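Local structure of Blo t 1 allergen (Blomia tropicalis, 5JT8) at residues K57-H62 with F261-N266; G256-F261 with R270-N275; D295-R300 with L322-Y327. The protein is a mite allergen that probably acts as a papain-family cysteine protease, held here as a proenzyme with its inhibitory propeptide still in place. All coordinates share one frame; numbering follows the deposited sequence.

Contact 1 of 3, residues K57-H62 with F261-N266; sequences KWVEEH and FRNLGN
Trp58 and Val59, near the end of propeptide helix 42-62, receive the side chain of Asn263 in a small, buried contact between the I29 inhibitor domain and the mature papain-fold domain. Asn263 is the first residue to leave helical geometry after the short helix 259-262, in a region consistent with the prosegment-binding loop of papain-family proenzymes. The CA atoms of Val59 and Asn263 are 7.4 Å apart, so the meeting is one of side chains. The amide of Asn263 enters with its two ends sorted by partner. ND2 lies at the six-membered part of the indole, 3.9 Å from Trp58 CE3, and the planes of amide and ring differ by 29°. The other end turns to an aliphatic neighbour, Asn263 OD1 sitting 3.8 Å from Val59 CG2. CB completes the fit at 4.0 Å from Trp58 CZ3. The rotation of this amide is set by bonds from ND2 to Asn259 O, at the start of the helix it follows, and to Gln55 OE1, one helical turn before Val59; the second of these spans the interface and makes it more than apolar contact. Around the rest of the indole, Tyr70 and Tyr260 both meet Trp58 edge-to-face. Trp58 reaches outward from the helix because CG stands anti to the backbone N (chi1 -171°). His62, a turn later, lies over the indole, its ND1 3.3 Å above the plane, and the same nitrogen donates to Trp58 O at 2.7 Å, in the carbonyl plane on a lone pair.

Contact 2 of 3, residues G256-F261 with R270-N275; sequences GSNNYF and RGVAYN. With NO3 (nitrate ion), chain H; NO3 (nitrate ion), chain J.
Asn258 meets Val272 and, at its margin, the CB of Ala273 where the N-cap of helix 259-262 faces the loop that follows strand 268-269 in the papain-fold domain. With CG anti to the backbone N (chi1 171°), the Asn258 amide turns back over the start of the helix, and OD1 accepts from two successive backbone amides. The bond from Phe261 N, 3.2 Å from Asn258 OD1, is nearly straight (161° at the hydrogen) and arrives on a lone pair in the carbonyl plane; the one from Tyr260 N is shorter but bent and weak. The capping amide is also what the loop touches: Val272 CG1 rests 3.7 Å from Asn258 OD1 and as close to ND2. From ND2 a weak bond extends to a nitrate ion, probably taken up from the crystallisation liquor, that lies between helix start and loop. Tyr260, the second residue of the helix, comes next; its CB stands 3.9 Å from Val272 CG2. The two methyls of Val272 are therefore divided, CG1 to the capping amide and CG2 to the base of the tyrosine. On the Tyr260 ring, CE1 approaches O3 of the ion, while CE2 and OH, away from the ion, meet Trp58 and His62 of the propeptide. Phe261 closes the segment by leading away from the loop, toward Trp307 and Ile299 in the interior. Leu322 packs against Asn258, Val272 and Ala273 alike. The loop's own hold on the ion is a backbone one: Ala273 N donates to nitrate O1 at 3.1 Å, with an angle of 154° at the hydrogen.

Contact 3 of 3, residues D295-R300 with L322-Y327; sequences DYWIIR and LGINNY. Unlike the reference sequence in segment 322-327: Tyr327 (reference Phe).
Trp297 and Ile299, alternate residues of strand 294-300 whose side chains face the loop between strands 312-316 and 329-332, pack against Ile324 and Asn325 of that loop, in the barrel-like R domain of the papain fold. The CA atoms of Trp297 and Ile324 are 9.2 Å apart, too far for backbone pairing, and side chains fill the distance.

The apolar part centres on Ile324. Its CG2 sits over one face of the indole, 4.1 Å from the centroid of the five-membered ring and 22° off the normal, a CH-pi contact displaced toward the rim. The other branch ends at the strand side chains: Ile324 CD1 is 3.9 Å from Trp297 CD1. The same methyl meets Ile299 CD1 tip to tip at 4.2 Å. With CG2 anti to the backbone N and CG1 beside it (chi1 -80°), CG2 is put over the indole face while the CG1 branch carries CD1 to both Trp297 and Ile299. Val315 of the adjoining strand packs on Ile299 and Ile324, while Val240 and Met241 of helix 237-247 bear on the indole.

The polar part runs through a water. Trp297 NE1 donates to it over 2.8 Å, with the water in the plane of the ring at its edge, and the water donates onward to Asn325 OD1 at 2.6 Å. Directly, Trp297 NE1 and Asn325 OD1 are 4.4 Å apart, a gap that the water bridges. The far end of this amide is held too, ND2 donating to Ser235 O and Asp237 OD1.

Together these bonds fix which way the buried amide is turned, present its oxygen to the water, and give the indole N-H a partner within an otherwise largely apolar contact.

Contacts 1, 2 and 3 form a row running from the propeptide into the interior of the mature domain. The centres of contacts 1 and 2 are about 11 Å apart, those of 2 and 3 about 10 Å, and those of 1 and 3 about 19 Å. Contacts 1 and 2 share Phe261 and helix 259-262, and their segments alternate along the chain; contact 3 follows both in sequence. A probable backbone hydrogen bond from Leu322 N to Ala273 O ties contact 2 to contact 3, and Phe261 CB packs on Leu322 CD1. Helix 259-262 is thus seated between the inhibitor domain and the protease core, consistent with its place in propeptide docking.

Contact 1 of 3, residues K57-H62 with F261-N266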
loop_
_atom_site.group_PDB
_atom_site.type_symbol
_atom_site.label_atom_id
_atom_site.label_comp_id
_atom_site.label_asym_id
_atom_site.label_seq_id
_atom_site.Cartn_x
_atom_site.Cartn_y
_atom_site.Cartn_z
ATOM N N LYS A 57 0.499 -23.419 -7.916
ATOM C CA LYS A 57 1.139 -23.788 -9.169
ATOM C C LYS A 57 2.015 -22.637 -9.686
ATOM O O LYS A 57 3.179 -22.842 -10.039
ATOM C CB LYS A 57 0.088 -24.175 -10.207
ATOM C CG LYS A 57 0.652 -24.777 -11.471
ATOM C CD LYS A 57 -0.452 -25.058 -12.480
ATOM C CE LYS A 57 0.058 -25.850 -13.673
ATOM N NZ LYS A 57 -1.067 -26.257 -14.561
ATOM N N TRP A 58 1.459 -21.427 -9.714
ATOM C CA TRP A 58 2.215 -20.260 -10.174
ATOM C C TRP A 58 3.448 -20.006 -9.307
ATOM O O TRP A 58 4.494 -19.604 -9.814
ATOM C CB TRP A 58 1.339 -19.002 -10.194
ATOM C CG TRP A 58 2.028 -17.840 -10.855
ATOM C CD1 TRP A 58 1.912 -17.453 -12.163
ATOM C CD2 TRP A 58 2.963 -16.935 -10.254
ATOM N NE1 TRP A 58 2.709 -16.360 -12.408
ATOM C CE2 TRP A 58 3.365 -16.022 -11.253
ATOM C CE3 TRP A 58 3.492 -16.801 -8.965
ATOM C CZ2 TRP A 58 4.273 -14.996 -11.004
ATOM C CZ3 TRP A 58 4.392 -15.786 -8.721
ATOM C CH2 TRP A 58 4.774 -14.894 -9.737
ATOM N N VAL A 59 3.314 -20.234 -8.001
ATOM C CA VAL A 59 4.396 -19.990 -7.055
ATOM C C VAL A 59 5.569 -20.935 -7.292
ATOM O O VAL A 59 6.704 -20.492 -7.442
ATOM C CB VAL A 59 3.918 -20.134 -5.587
ATOM C CG1 VAL A 59 5.107 -20.166 -4.632
ATOM C CG2 VAL A 59 2.974 -19.001 -5.217
ATOM N N GLU A 60 5.299 -22.233 -7.339
ATOM C CA GLU A 60 6.378 -23.201 -7.483
ATOM C C GLU A 60 7.110 -23.054 -8.822
ATOM O O GLU A 60 8.328 -23.233 -8.895
ATOM C CB GLU A 60 5.847 -24.628 -7.322
ATOM C CG GLU A 60 6.939 -25.692 -7.148
ATOM C CD GLU A 60 8.190 -25.173 -6.437
ATOM O OE1 GLU A 60 8.084 -24.683 -5.288
ATOM O OE2 GLU A 60 9.287 -25.257 -7.032
ATOM N N GLU A 61 6.377 -22.711 -9.875
ATOM C CA GLU A 61 6.994 -22.566 -11.189
ATOM C C GLU A 61 7.819 -21.292 -11.308
ATOM O O GLU A 61 8.694 -21.199 -12.168
ATOM C CB GLU A 61 5.935 -22.598 -12.292
ATOM C CG GLU A 61 5.269 -23.955 -12.473
ATOM C CD GLU A 61 4.234 -23.949 -13.585
ATOM O OE1 GLU A 61 4.595 -23.647 -14.744
ATOM O OE2 GLU A 61 3.057 -24.245 -13.299
ATOM N N HIS A 62 7.554 -20.317 -10.441
ATOM C CA HIS A 62 8.225 -19.024 -10.540
ATOM C C HIS A 62 9.242 -18.784 -9.427
ATOM O O HIS A 62 10.121 -17.935 -9.564
ATOM C CB HIS A 62 7.192 -17.887 -10.544
ATOM C CG HIS A 62 6.416 -17.781 -11.822
ATOM N ND1 HIS A 62 5.360 -18.617 -12.123
ATOM C CD2 HIS A 62 6.549 -16.947 -12.880
ATOM C CE1 HIS A 62 4.875 -18.298 -13.311
ATOM N NE2 HIS A 62 5.578 -17.288 -13.792
ATOM N N PHE A 261 4.028 -9.258 -8.106
ATOM C CA PHE A 261 3.984 -8.411 -6.927
ATOM C C PHE A 261 3.195 -9.097 -5.815
ATOM O O PHE A 261 3.605 -9.096 -4.652
ATOM C CB PHE A 261 3.372 -7.044 -7.237
ATOM C CG PHE A 261 3.409 -6.117 -6.068
ATOM C CD1 PHE A 261 4.560 -5.384 -5.790
ATOM C CD2 PHE A 261 2.326 -6.023 -5.205
ATOM C CE1 PHE A 261 4.613 -4.543 -4.698
ATOM C CE2 PHE A 261 2.375 -5.196 -4.106
ATOM C CZ PHE A 261 3.515 -4.448 -3.852
ATOM N N ARG A 262 2.061 -9.684 -6.195
ATOM C CA ARG A 262 1.182 -10.410 -5.272
ATOM C C ARG A 262 1.920 -11.389 -4.365
ATOM O O ARG A 262 1.722 -11.411 -3.143
ATOM C CB ARG A 262 0.118 -11.159 -6.076
ATOM C CG ARG A 262 -0.936 -11.875 -5.274
ATOM C CD ARG A 262 -2.033 -12.382 -6.206
ATOM N NE ARG A 262 -2.968 -13.258 -5.512
ATOM C CZ ARG A 262 -4.020 -13.835 -6.080
ATOM N NH1 ARG A 262 -4.284 -13.631 -7.365
ATOM N NH2 ARG A 262 -4.806 -14.621 -5.356
ATOM N N ASN A 263 2.789 -12.188 -4.963
ATOM C CA ASN A 263 3.440 -13.263 -4.226
ATOM C C ASN A 263 4.873 -12.972 -3.859
ATOM O O ASN A 263 5.595 -13.873 -3.433
ATOM C CB ASN A 263 3.379 -14.550 -5.035
ATOM C CG ASN A 263 1.978 -15.068 -5.163
ATOM O OD1 ASN A 263 1.439 -15.654 -4.223
ATOM N ND2 ASN A 263 1.365 -14.844 -6.319
ATOM N N LEU A 264 5.277 -11.712 -4.021
ATOM C CA LEU A 264 6.660 -11.309 -3.771
ATOM C C LEU A 264 7.151 -11.685 -2.375
ATOM O O LEU A 264 6.461 -11.447 -1.387
ATOM C CB LEU A 264 6.809 -9.799 -3.975
ATOM C CG LEU A 264 8.219 -9.213 -3.902
ATOM C CD1 LEU A 264 9.136 -9.916 -4.893
ATOM C CD2 LEU A 264 8.178 -7.712 -4.192
ATOM N N GLY A 265 8.336 -12.292 -2.311
ATOM C CA GLY A 265 9.059 -12.474 -1.062
ATOM C C GLY A 265 10.353 -11.667 -1.102
ATOM O O GLY A 265 10.333 -10.469 -1.381
ATOM N N ASN A 266 11.481 -12.321 -0.833
ATOM C CA ASN A 266 12.796 -11.703 -1.006
ATOM C C ASN A 266 13.168 -11.505 -2.478
ATOM O O ASN A 266 12.684 -12.233 -3.353
ATOM C CB ASN A 266 13.876 -12.554 -0.330
ATOM C CG ASN A 266 13.879 -12.411 1.185
ATOM O OD1 ASN A 266 14.424 -11.450 1.729
ATOM N ND2 ASN A 266 13.287 -13.380 1.873
#

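Contact 2 of 3, residues G256-F261 with R270-N275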
loop_
_atom_site.group_PDB
_atom_site.type_symbol
_atom_site.label_atom_id
_atom_site.label_comp_id
_atom_site.label_asym_id
_atom_site.label_seq_id
_atom_site.Cartn_x
_atom_site.Cartn_y
_atom_site.Cartn_z
ATOM N N GLY A 256 -1.143 -3.834 -7.514
ATOM C CA GLY A 256 -0.898 -4.814 -6.468
ATOM C C GLY A 256 -1.333 -6.236 -6.801
ATOM O O GLY A 256 -0.744 -7.187 -6.288
ATOM N N SER A 257 -2.339 -6.389 -7.663
ATOM C CA SER A 257 -2.890 -7.717 -7.943
ATOM C C SER A 257 -2.098 -8.483 -9.010
ATOM O O SER A 257 -2.393 -9.649 -9.284
ATOM C CB SER A 257 -4.366 -7.619 -8.354
ATOM O OG SER A 257 -4.547 -6.868 -9.540
ATOM N N ASN A 258 -1.098 -7.832 -9.599
ATOM C CA ASN A 258 -0.145 -8.518 -10.480
ATOM C C ASN A 258 0.485 -9.727 -9.775
ATOM O O ASN A 258 0.884 -9.629 -8.612
ATOM C CB ASN A 258 0.946 -7.547 -10.953
ATOM C CG ASN A 258 2.079 -8.253 -11.685
ATOM O OD1 ASN A 258 2.967 -8.845 -11.066
ATOM N ND2 ASN A 258 2.055 -8.188 -13.009
ATOM N N ASN A 259 0.563 -10.858 -10.476
ATOM C CA ASN A 259 1.008 -12.120 -9.874
ATOM C C ASN A 259 2.362 -12.032 -9.198
ATOM O O ASN A 259 2.542 -12.537 -8.095
ATOM C CB ASN A 259 1.053 -13.226 -10.928
ATOM C CG ASN A 259 -0.283 -13.901 -11.116
ATOM O OD1 ASN A 259 -0.997 -14.156 -10.148
ATOM N ND2 ASN A 259 -0.636 -14.191 -12.368
ATOM N N TYR A 260 3.309 -11.372 -9.854
ATOM C CA TYR A 260 4.668 -11.258 -9.327
ATOM C C TYR A 260 4.699 -10.398 -8.065
ATOM O O TYR A 260 5.323 -10.756 -7.065
ATOM C CB TYR A 260 5.610 -10.681 -10.393
ATOM C CG TYR A 260 5.742 -11.568 -11.618
ATOM C CD1 TYR A 260 4.820 -11.493 -12.658
ATOM C CD2 TYR A 260 6.778 -12.489 -11.730
ATOM C CE1 TYR A 260 4.930 -12.306 -13.777
ATOM C CE2 TYR A 260 6.890 -13.311 -12.841
ATOM C CZ TYR A 260 5.966 -13.213 -13.862
ATOM O OH TYR A 260 6.071 -14.021 -14.973
ATOM N N PHE A 261 4.028 -9.258 -8.106
ATOM C CA PHE A 261 3.984 -8.411 -6.927
ATOM C C PHE A 261 3.195 -9.097 -5.815
ATOM O O PHE A 261 3.605 -9.096 -4.652
ATOM C CB PHE A 261 3.372 -7.044 -7.237
ATOM C CG PHE A 261 3.409 -6.117 -6.068
ATOM C CD1 PHE A 261 4.560 -5.384 -5.790
ATOM C CD2 PHE A 261 2.326 -6.023 -5.205
ATOM C CE1 PHE A 261 4.613 -4.543 -4.698
ATOM C CE2 PHE A 261 2.375 -5.196 -4.106
ATOM C CZ PHE A 261 3.515 -4.448 -3.852
ATOM N N ARG A 270 12.251 -7.482 -11.120
ATOM C CA ARG A 270 12.662 -6.825 -12.356
ATOM C C ARG A 270 11.742 -7.196 -13.514
ATOM O O ARG A 270 11.109 -8.252 -13.496
ATOM C CB ARG A 270 14.099 -7.206 -12.737
ATOM C CG ARG A 270 15.185 -6.734 -11.795
ATOM C CD ARG A 270 16.557 -6.900 -12.457
ATOM N NE ARG A 270 16.756 -8.262 -12.936
ATOM C CZ ARG A 270 17.817 -8.666 -13.630
ATOM N NH1 ARG A 270 18.785 -7.807 -13.933
ATOM N NH2 ARG A 270 17.909 -9.929 -14.020
ATOM N N GLY A 271 11.692 -6.332 -14.527
ATOM C CA GLY A 271 10.980 -6.620 -15.761
ATOM C C GLY A 271 9.482 -6.865 -15.647
ATOM O O GLY A 271 8.910 -7.563 -16.468
ATOM N N VAL A 272 8.831 -6.296 -14.640
ATOM C CA VAL A 272 7.389 -6.485 -14.507
ATOM C C VAL A 272 6.600 -5.215 -14.852
ATOM O O VAL A 272 6.850 -4.136 -14.285
ATOM C CB VAL A 272 7.012 -6.948 -13.073
ATOM C CG1 VAL A 272 5.512 -6.893 -12.872
ATOM C CG2 VAL A 272 7.537 -8.347 -12.809
ATOM N N ALA A 273 5.677 -5.358 -15.806
ATOM C CA ALA A 273 4.619 -4.379 -16.068
ATOM C C ALA A 273 5.143 -2.964 -16.228
ATOM O O ALA A 273 4.754 -2.067 -15.486
ATOM C CB ALA A 273 3.576 -4.421 -14.942
ATOM N N TYR A 274 6.038 -2.781 -17.186
ATOM C CA TYR A 274 6.605 -1.479 -17.476
ATOM C C TYR A 274 5.515 -0.482 -17.862
ATOM O O TYR A 274 4.637 -0.800 -18.660
ATOM C CB TYR A 274 7.640 -1.592 -18.596
ATOM C CG TYR A 274 8.988 -2.130 -18.151
ATOM C CD1 TYR A 274 9.172 -2.633 -16.866
ATOM C CD2 TYR A 274 10.085 -2.106 -19.008
ATOM C CE1 TYR A 274 10.402 -3.111 -16.457
ATOM C CE2 TYR A 274 11.319 -2.587 -18.605
ATOM C CZ TYR A 274 11.469 -3.085 -17.333
ATOM O OH TYR A 274 12.695 -3.552 -16.930
ATOM N N ASN A 275 5.565 0.712 -17.274
ATOM C CA ASN A 275 4.605 1.778 -17.582
ATOM C C ASN A 275 3.152 1.360 -17.381
ATOM O O ASN A 275 2.275 1.774 -18.136
ATOM C CB ASN A 275 4.789 2.267 -19.027
ATOM C CG ASN A 275 6.242 2.550 -19.368
ATOM O OD1 ASN A 275 6.903 3.379 -18.729
ATOM N ND2 ASN A 275 6.755 1.849 -20.375
HETATM N N NO3 H . 4.091 -8.417 -16.246
HETATM O O1 NO3 H . 5.166 -8.251 -16.900
HETATM O O2 NO3 H . 3.253 -7.468 -16.178
HETATM O O3 NO3 H . 3.845 -9.519 -15.666
HETATM N N NO3 J . 10.752 1.109 -20.573
HETATM O O1 NO3 J . 11.694 0.369 -20.985
HETATM O O2 NO3 J . 9.691 1.208 -21.254
HETATM O O3 NO3 J . 10.867 1.746 -19.484
#

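Contact 3 of 3, residues D295-R300 with L322-Y327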
loop_
_atom_site.group_PDB
_atom_site.type_symbol
_atom_site.label_atom_id
_atom_site.label_comp_id
_atom_site.label_asym_id
_atom_site.label_seq_id
_atom_site.Cartn_x
_atom_site.Cartn_y
_atom_site.Cartn_z
ATOM N N ASP A 295 18.990 -0.849 -9.810
ATOM C CA ASP A 295 18.317 0.182 -9.021
ATOM C C ASP A 295 16.903 -0.258 -8.599
ATOM O O ASP A 295 16.136 -0.744 -9.427
ATOM C CB ASP A 295 18.240 1.498 -9.804
ATOM C CG ASP A 295 19.622 2.060 -10.137
ATOM O OD1 ASP A 295 20.591 1.659 -9.473
ATOM O OD2 ASP A 295 19.742 2.908 -11.043
ATOM N N TYR A 296 16.564 -0.094 -7.323
ATOM C CA TYR A 296 15.250 -0.513 -6.839
ATOM C C TYR A 296 14.594 0.495 -5.913
ATOM O O TYR A 296 15.245 1.380 -5.366
ATOM C CB TYR A 296 15.342 -1.865 -6.116
ATOM C CG TYR A 296 16.231 -1.838 -4.896
ATOM C CD1 TYR A 296 15.740 -1.447 -3.646
ATOM C CD2 TYR A 296 17.575 -2.188 -4.996
ATOM C CE1 TYR A 296 16.576 -1.425 -2.514
ATOM C CE2 TYR A 296 18.412 -2.156 -3.893
ATOM C CZ TYR A 296 17.912 -1.778 -2.648
ATOM O OH TYR A 296 18.765 -1.764 -1.555
ATOM N N TRP A 297 13.289 0.339 -5.767
ATOM C CA TRP A 297 12.493 1.077 -4.806
ATOM C C TRP A 297 12.315 0.233 -3.547
ATOM O O TRP A 297 12.242 -0.993 -3.630
ATOM C CB TRP A 297 11.117 1.393 -5.373
ATOM C CG TRP A 297 11.076 2.323 -6.523
ATOM C CD1 TRP A 297 10.703 2.033 -7.800
ATOM C CD2 TRP A 297 11.373 3.717 -6.495
ATOM N NE1 TRP A 297 10.775 3.163 -8.583
ATOM C CE2 TRP A 297 11.185 4.211 -7.801
ATOM C CE3 TRP A 297 11.799 4.595 -5.496
ATOM C CZ2 TRP A 297 11.376 5.544 -8.122
ATOM C CZ3 TRP A 297 12.007 5.922 -5.826
ATOM C CH2 TRP A 297 11.786 6.378 -7.120
ATOM N N ILE A 298 12.211 0.874 -2.391
ATOM C CA ILE A 298 11.798 0.149 -1.184
ATOM C C ILE A 298 10.332 0.439 -0.870
ATOM O O ILE A 298 9.941 1.586 -0.609
ATOM C CB ILE A 298 12.654 0.505 0.030
ATOM C CG1 ILE A 298 14.151 0.420 -0.320
ATOM C CG2 ILE A 298 12.297 -0.410 1.199
ATOM C CD1 ILE A 298 15.078 1.008 0.750
ATOM N N ILE A 299 9.521 -0.613 -0.910
ATOM C CA ILE A 299 8.076 -0.492 -0.752
ATOM C C ILE A 299 7.600 -1.011 0.589
ATOM O O ILE A 299 7.836 -2.169 0.943
ATOM C CB ILE A 299 7.347 -1.242 -1.882
ATOM C CG1 ILE A 299 7.503 -0.465 -3.192
ATOM C CG2 ILE A 299 5.864 -1.427 -1.561
ATOM C CD1 ILE A 299 6.819 -1.125 -4.371
ATOM N N ARG A 300 6.940 -0.148 1.351
ATOM C CA ARG A 300 6.266 -0.599 2.568
ATOM C C ARG A 300 4.830 -0.994 2.258
ATOM O O ARG A 300 4.010 -0.147 1.860
ATOM C CB ARG A 300 6.278 0.482 3.642
ATOM C CG ARG A 300 5.381 0.173 4.828
ATOM C CD ARG A 300 5.408 1.311 5.819
ATOM N NE ARG A 300 4.416 1.144 6.879
ATOM C CZ ARG A 300 4.703 0.752 8.117
ATOM N NH1 ARG A 300 5.954 0.468 8.464
ATOM N NH2 ARG A 300 3.735 0.638 9.007
ATOM N N LEU A 322 4.883 -1.415 -12.810
ATOM C CA LEU A 322 3.610 -1.563 -12.109
ATOM C C LEU A 322 2.928 -0.233 -11.763
ATOM O O LEU A 322 2.156 -0.180 -10.824
ATOM C CB LEU A 322 3.815 -2.367 -10.818
ATOM C CG LEU A 322 4.296 -3.808 -10.954
ATOM C CD1 LEU A 322 4.944 -4.242 -9.667
ATOM C CD2 LEU A 322 3.132 -4.745 -11.294
ATOM N N GLY A 323 3.241 0.835 -12.496
ATOM C CA GLY A 323 2.633 2.140 -12.261
ATOM C C GLY A 323 3.033 2.855 -10.969
ATOM O O GLY A 323 2.331 3.756 -10.505
ATOM N N ILE A 324 4.171 2.466 -10.402
ATOM C CA ILE A 324 4.707 3.074 -9.184
ATOM C C ILE A 324 4.792 4.606 -9.250
ATOM O O ILE A 324 4.495 5.293 -8.267
ATOM C CB ILE A 324 6.111 2.498 -8.885
ATOM C CG1 ILE A 324 5.980 1.126 -8.224
ATOM C CG2 ILE A 324 6.955 3.449 -8.017
ATOM C CD1 ILE A 324 7.281 0.328 -8.264
ATOM N N ASN A 325 5.180 5.136 -10.409
ATOM C CA ASN A 325 5.295 6.585 -10.590
ATOM C C ASN A 325 3.996 7.323 -10.945
ATOM O O ASN A 325 4.021 8.529 -11.185
ATOM C CB ASN A 325 6.313 6.902 -11.698
ATOM C CG ASN A 325 7.699 6.369 -11.404
ATOM O OD1 ASN A 325 7.906 5.159 -11.303
ATOM N ND2 ASN A 325 8.669 7.281 -11.285
ATOM N N ASN A 326 2.875 6.619 -11.029
ATOM C CA ASN A 326 1.663 7.246 -11.551
ATOM C C ASN A 326 1.075 8.270 -10.585
ATOM O O ASN A 326 0.753 9.386 -10.980
ATOM C CB ASN A 326 0.605 6.184 -11.896
ATOM C CG ASN A 326 0.974 5.359 -13.127
ATOM O OD1 ASN A 326 1.933 5.673 -13.833
ATOM N ND2 ASN A 326 0.190 4.317 -13.404
ATOM N N TYR A 327 0.958 7.888 -9.318
ATOM C CA TYR A 327 0.215 8.673 -8.336
ATOM C C TYR A 327 0.942 8.754 -7.012
ATOM O O TYR A 327 0.591 8.074 -6.040
ATOM C CB TYR A 327 -1.176 8.076 -8.093
ATOM C CG TYR A 327 -2.000 7.895 -9.333
ATOM C CD1 TYR A 327 -2.583 8.987 -9.970
ATOM C CD2 TYR A 327 -2.212 6.630 -9.868
ATOM C CE1 TYR A 327 -3.358 8.819 -11.104
ATOM C CE2 TYR A 327 -2.974 6.456 -11.004
ATOM C CZ TYR A 327 -3.542 7.553 -11.619
ATOM O OH TYR A 327 -4.303 7.375 -12.741
HETATM O O HOH W 1 10.107 3.746 -11.259
#